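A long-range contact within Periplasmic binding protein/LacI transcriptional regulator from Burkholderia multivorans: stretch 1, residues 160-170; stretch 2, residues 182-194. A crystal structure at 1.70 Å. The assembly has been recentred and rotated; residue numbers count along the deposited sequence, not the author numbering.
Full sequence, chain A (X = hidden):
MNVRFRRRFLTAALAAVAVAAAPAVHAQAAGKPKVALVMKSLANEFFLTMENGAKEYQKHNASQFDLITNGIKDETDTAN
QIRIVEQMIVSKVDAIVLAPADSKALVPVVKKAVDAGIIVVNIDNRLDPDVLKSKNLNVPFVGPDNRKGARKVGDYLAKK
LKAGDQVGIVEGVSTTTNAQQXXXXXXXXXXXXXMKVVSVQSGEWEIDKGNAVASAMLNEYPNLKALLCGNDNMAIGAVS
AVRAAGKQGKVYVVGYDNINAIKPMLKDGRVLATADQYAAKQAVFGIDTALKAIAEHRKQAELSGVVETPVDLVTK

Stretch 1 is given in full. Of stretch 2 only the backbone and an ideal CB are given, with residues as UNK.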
# COMPACT_ATOMS: atom_id res chain seq x y z
N LYS A 160 6.18 14.36 -19.70
CA LYS A 160 6.54 13.56 -20.87
C LYS A 160 5.39 13.46 -21.86
O LYS A 160 5.60 13.09 -23.03
CB LYS A 160 6.99 12.17 -20.43
CG LYS A 160 8.33 12.18 -19.71
CD LYS A 160 9.25 11.09 -20.20
CE LYS A 160 10.72 11.43 -19.94
NZ LYS A 160 11.59 10.34 -20.47
N LEU A 161 4.20 13.82 -21.40
CA LEU A 161 3.00 13.78 -22.21
C LEU A 161 2.65 15.15 -22.67
O LEU A 161 3.43 16.09 -22.49
CB LEU A 161 1.81 13.20 -21.42
CG LEU A 161 1.95 11.75 -20.98
CD1 LEU A 161 0.72 11.25 -20.21
CD2 LEU A 161 2.20 10.86 -22.16
N LYS A 162 1.49 15.27 -23.31
CA LYS A 162 1.00 16.56 -23.72
C LYS A 162 -0.50 16.64 -23.51
O LYS A 162 -1.18 15.63 -23.36
CB LYS A 162 1.34 16.83 -25.19
CG LYS A 162 0.79 15.81 -26.16
CD LYS A 162 1.28 16.09 -27.60
CE LYS A 162 0.63 15.13 -28.58
NZ LYS A 162 0.79 13.70 -28.17
N ALA A 163 -0.99 17.87 -23.47
CA ALA A 163 -2.41 18.14 -23.35
C ALA A 163 -3.22 17.33 -24.34
O ALA A 163 -2.83 17.19 -25.52
CB ALA A 163 -2.66 19.63 -23.54
N GLY A 164 -4.34 16.79 -23.87
CA GLY A 164 -5.23 15.98 -24.68
C GLY A 164 -4.86 14.50 -24.77
O GLY A 164 -5.65 13.68 -25.26
N ASP A 165 -3.66 14.14 -24.31
CA ASP A 165 -3.27 12.73 -24.33
C ASP A 165 -4.18 11.87 -23.45
O ASP A 165 -4.43 12.21 -22.31
CB ASP A 165 -1.84 12.55 -23.85
CG ASP A 165 -0.80 12.90 -24.89
OD1 ASP A 165 -1.17 13.21 -26.04
OD2 ASP A 165 0.39 12.83 -24.54
N GLN A 166 -4.63 10.75 -24.01
CA GLN A 166 -5.43 9.75 -23.31
C GLN A 166 -4.58 8.87 -22.40
O GLN A 166 -3.57 8.32 -22.82
CB GLN A 166 -6.15 8.86 -24.31
CG GLN A 166 -7.24 9.57 -25.12
CD GLN A 166 -7.86 8.67 -26.14
OE1 GLN A 166 -7.27 7.67 -26.55
NE2 GLN A 166 -9.07 9.02 -26.58
N VAL A 167 -5.01 8.69 -21.15
CA VAL A 167 -4.35 7.76 -20.24
C VAL A 167 -5.37 6.93 -19.48
O VAL A 167 -6.54 7.31 -19.39
CB VAL A 167 -3.42 8.54 -19.26
CG1 VAL A 167 -2.56 9.52 -20.07
CG2 VAL A 167 -4.25 9.28 -18.23
N GLY A 168 -4.93 5.78 -18.96
CA GLY A 168 -5.73 4.93 -18.11
C GLY A 168 -5.09 4.78 -16.77
O GLY A 168 -3.87 4.82 -16.65
N ILE A 169 -5.93 4.64 -15.74
CA ILE A 169 -5.47 4.40 -14.37
C ILE A 169 -5.84 2.97 -13.96
O ILE A 169 -7.02 2.57 -13.99
CB ILE A 169 -6.07 5.41 -13.39
CG1 ILE A 169 -5.63 6.81 -13.81
CG2 ILE A 169 -5.66 5.11 -11.94
CD1 ILE A 169 -6.23 7.94 -12.97
N VAL A 170 -4.82 2.22 -13.58
CA VAL A 170 -4.99 0.88 -13.05
C VAL A 170 -4.90 0.98 -11.52
O VAL A 170 -3.85 1.25 -10.97
CB VAL A 170 -3.95 -0.09 -13.61
CG1 VAL A 170 -4.29 -1.54 -13.19
CG2 VAL A 170 -3.89 0.00 -15.11
N UNK A 182 -4.46 7.10 -4.27
CA UNK A 182 -3.50 7.10 -5.38
C UNK A 182 -4.21 7.44 -6.66
O UNK A 182 -3.70 8.21 -7.47
CB UNK A 182 -2.79 5.75 -5.51
N UNK A 183 -5.38 6.86 -6.87
CA UNK A 183 -6.12 7.21 -8.07
C UNK A 183 -6.41 8.73 -8.10
O UNK A 183 -6.27 9.38 -9.13
CB UNK A 183 -7.42 6.41 -8.14
N UNK A 184 -6.78 9.30 -6.96
CA UNK A 184 -7.06 10.72 -6.92
C UNK A 184 -5.81 11.57 -7.22
O UNK A 184 -5.89 12.54 -7.98
CB UNK A 184 -7.63 11.09 -5.55
N UNK A 185 -4.65 11.20 -6.65
CA UNK A 185 -3.40 11.89 -6.96
C UNK A 185 -3.04 11.81 -8.44
O UNK A 185 -2.61 12.80 -9.04
CB UNK A 185 -2.26 11.30 -6.12
N UNK A 186 -3.23 10.63 -9.02
CA UNK A 186 -3.00 10.44 -10.45
C UNK A 186 -3.93 11.34 -11.25
O UNK A 186 -3.51 12.03 -12.18
CB UNK A 186 -3.20 8.98 -10.84
N UNK A 187 -5.21 11.35 -10.89
CA UNK A 187 -6.18 12.20 -11.58
C UNK A 187 -5.77 13.69 -11.46
O UNK A 187 -5.84 14.43 -12.41
CB UNK A 187 -7.58 11.98 -11.00
N UNK A 188 -5.32 14.11 -10.28
CA UNK A 188 -4.90 15.49 -10.06
C UNK A 188 -3.80 15.88 -11.03
O UNK A 188 -3.82 16.97 -11.62
CB UNK A 188 -4.43 15.68 -8.62
N UNK A 189 -2.83 14.99 -11.18
CA UNK A 189 -1.69 15.24 -12.05
C UNK A 189 -2.13 15.38 -13.51
O UNK A 189 -1.70 16.30 -14.22
CB UNK A 189 -0.66 14.11 -11.91
N UNK A 190 -2.97 14.45 -13.94
CA UNK A 190 -3.44 14.45 -15.32
C UNK A 190 -4.27 15.69 -15.64
O UNK A 190 -4.08 16.31 -16.68
CB UNK A 190 -4.26 13.19 -15.59
N UNK A 191 -5.18 16.06 -14.73
CA UNK A 191 -5.94 17.33 -14.86
C UNK A 191 -5.05 18.55 -15.01
O UNK A 191 -5.27 19.41 -15.86
CB UNK A 191 -6.84 17.53 -13.64
N UNK A 192 -4.06 18.66 -14.13
CA UNK A 192 -3.18 19.81 -14.06
C UNK A 192 -2.35 19.96 -15.34
O UNK A 192 -1.90 21.08 -15.70
CB UNK A 192 -2.26 19.69 -12.84
N UNK A 193 -2.14 18.84 -16.02
CA UNK A 193 -1.33 18.79 -17.22
C UNK A 193 -2.13 18.89 -18.50
O UNK A 193 -1.56 19.11 -19.57
CB UNK A 193 -0.51 17.50 -17.23
N UNK A 194 -3.44 18.74 -18.39
CA UNK A 194 -4.30 18.74 -19.55
C UNK A 194 -4.52 17.38 -20.21
O UNK A 194 -5.08 17.34 -21.30
CB UNK A 194 -3.72 19.71 -20.59

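The strand 166-170 and the helix 182-193 run nearly antiparallel, at 165°, with axes 9.4 Å apart at their closest approach. What the strand offers is apolar: V167 and I169 turn their CA-to-CB bonds toward the helix, while G168 between them offers no side chain. Positions 183 to 190 answer largely to these two; 193 and 194 answer to the loop before the strand, around A163 and G164.

Position 182 points sideways and its ideal CB has nothing of stretch 1 within 5.5 Å, so this contact leaves the choice free. It is R182, whose end leads away and is hydrogen-bonded elsewhere in the structure.

Position 183 also points sideways, but its ideal CB lies 4.4 Å from I169 CG2. A small or medium side chain, such as alanine, serine, threonine or valine, would suit that methyl. The deposited residue is T183, with OG1 3.8 Å from I169 CG2; the hydroxyl finds its hydrogen bond just outside the two stretches.

Positions 184 and 185 set no demand: the first points away, the second is out of reach. They are A184 and G185.

At position 186 the ideal CB points toward the strand and already stands 3.8 Å from I169 CD1. With only hydrocarbon in front of it, an apolar residue is the natural call, whether leucine, methionine or an aromatic. It is F186, chi1 m. Its CB packs 3.8 Å from I169 CD1, and its ring meets I169 CG2 obliquely.

Position 187 points sideways, its ideal CB 4.7 Å from I169 CD1. A flexible chain with an aliphatic stem would serve, with glutamine, glutamate, lysine and methionine all plausible. Q187 puts CG 3.8 Å from I169 CD1, and its amide end stays close to the same methyl.

Positions 188 and 189 are out of reach and unconstrained from this side. D188 has its carboxylate hydrogen-bonded elsewhere in the structure; A189 simply continues the helix.

Position 190 returns toward stretch 1, its ideal CB 4.7 Å from V167 CG2, with L161 farther along. Several apolar chains would suit V167, leucine among them; reaching L161 as well favours a longer, flexible one such as methionine. The residue is M190, modelled as selenomethionine: CG lies 3.9 Å from V167 CG2, and SE lies 4.3 Å from L161 CD1.

Positions 191 and 192 are out of reach again, and K191 and A192 take no part. Position 193 points sideways with nothing near its ideal CB, so a small residue is allowed rather than demanded; it is G193, whose O lies 4.0 Å from A163 CA.

Position 194 is the strictest. Its phi of 88° ends the helix in a Schellman motif, and an ideal CB would press against the preceding carbonyl O and sit 3.1 Å from A163 CB. Both facts call for glycine, and G194 it is. Its backbone makes the one hydrogen bond across the stretches, G164 N to G194 O at 2.7 Å and nearly straight at 176°, while A163 CA adds a CA-H...O contact to G194 O at 3.5 Å.

Stretch 2 182-194: RTAGFQDAMKAGG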
# COMPACT_ATOMS: atom_id res chain seq x y z
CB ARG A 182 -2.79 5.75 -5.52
CG ARG A 182 -1.81 5.59 -4.36
CD ARG A 182 -0.97 4.34 -4.46
NE ARG A 182 -0.53 4.03 -3.12
CZ ARG A 182 -0.21 2.82 -2.68
NH1 ARG A 182 -0.24 1.78 -3.51
NH2 ARG A 182 0.14 2.67 -1.42
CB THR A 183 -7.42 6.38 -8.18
OG1 THR A 183 -7.04 5.01 -8.45
CG2 THR A 183 -8.34 6.92 -9.31
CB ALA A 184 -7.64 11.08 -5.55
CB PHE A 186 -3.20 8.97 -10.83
CG PHE A 186 -2.06 8.03 -10.46
CD1 PHE A 186 -0.73 8.42 -10.56
CD2 PHE A 186 -2.32 6.69 -10.18
CE1 PHE A 186 0.30 7.53 -10.29
CE2 PHE A 186 -1.27 5.80 -9.89
CZ PHE A 186 0.01 6.21 -9.97
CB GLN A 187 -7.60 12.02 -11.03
CG GLN A 187 -8.20 10.63 -11.14
CD GLN A 187 -9.18 10.47 -12.28
OE1 GLN A 187 -9.11 11.17 -13.29
NE2 GLN A 187 -10.10 9.54 -12.11
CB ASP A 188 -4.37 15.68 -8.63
CG ASP A 188 -5.44 15.48 -7.55
OD1 ASP A 188 -6.67 15.56 -7.84
OD2 ASP A 188 -5.03 15.33 -6.35
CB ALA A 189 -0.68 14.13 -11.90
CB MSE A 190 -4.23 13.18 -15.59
CG MSE A 190 -3.35 11.91 -15.51
SE MSE A 190 -1.80 11.93 -16.75
CE MSE A 190 -0.42 12.65 -15.52
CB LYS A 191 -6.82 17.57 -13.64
CG LYS A 191 -8.09 16.74 -13.49
CD LYS A 191 -8.74 17.08 -12.13
CE LYS A 191 -10.13 16.49 -11.94
NZ LYS A 191 -10.25 15.09 -12.44
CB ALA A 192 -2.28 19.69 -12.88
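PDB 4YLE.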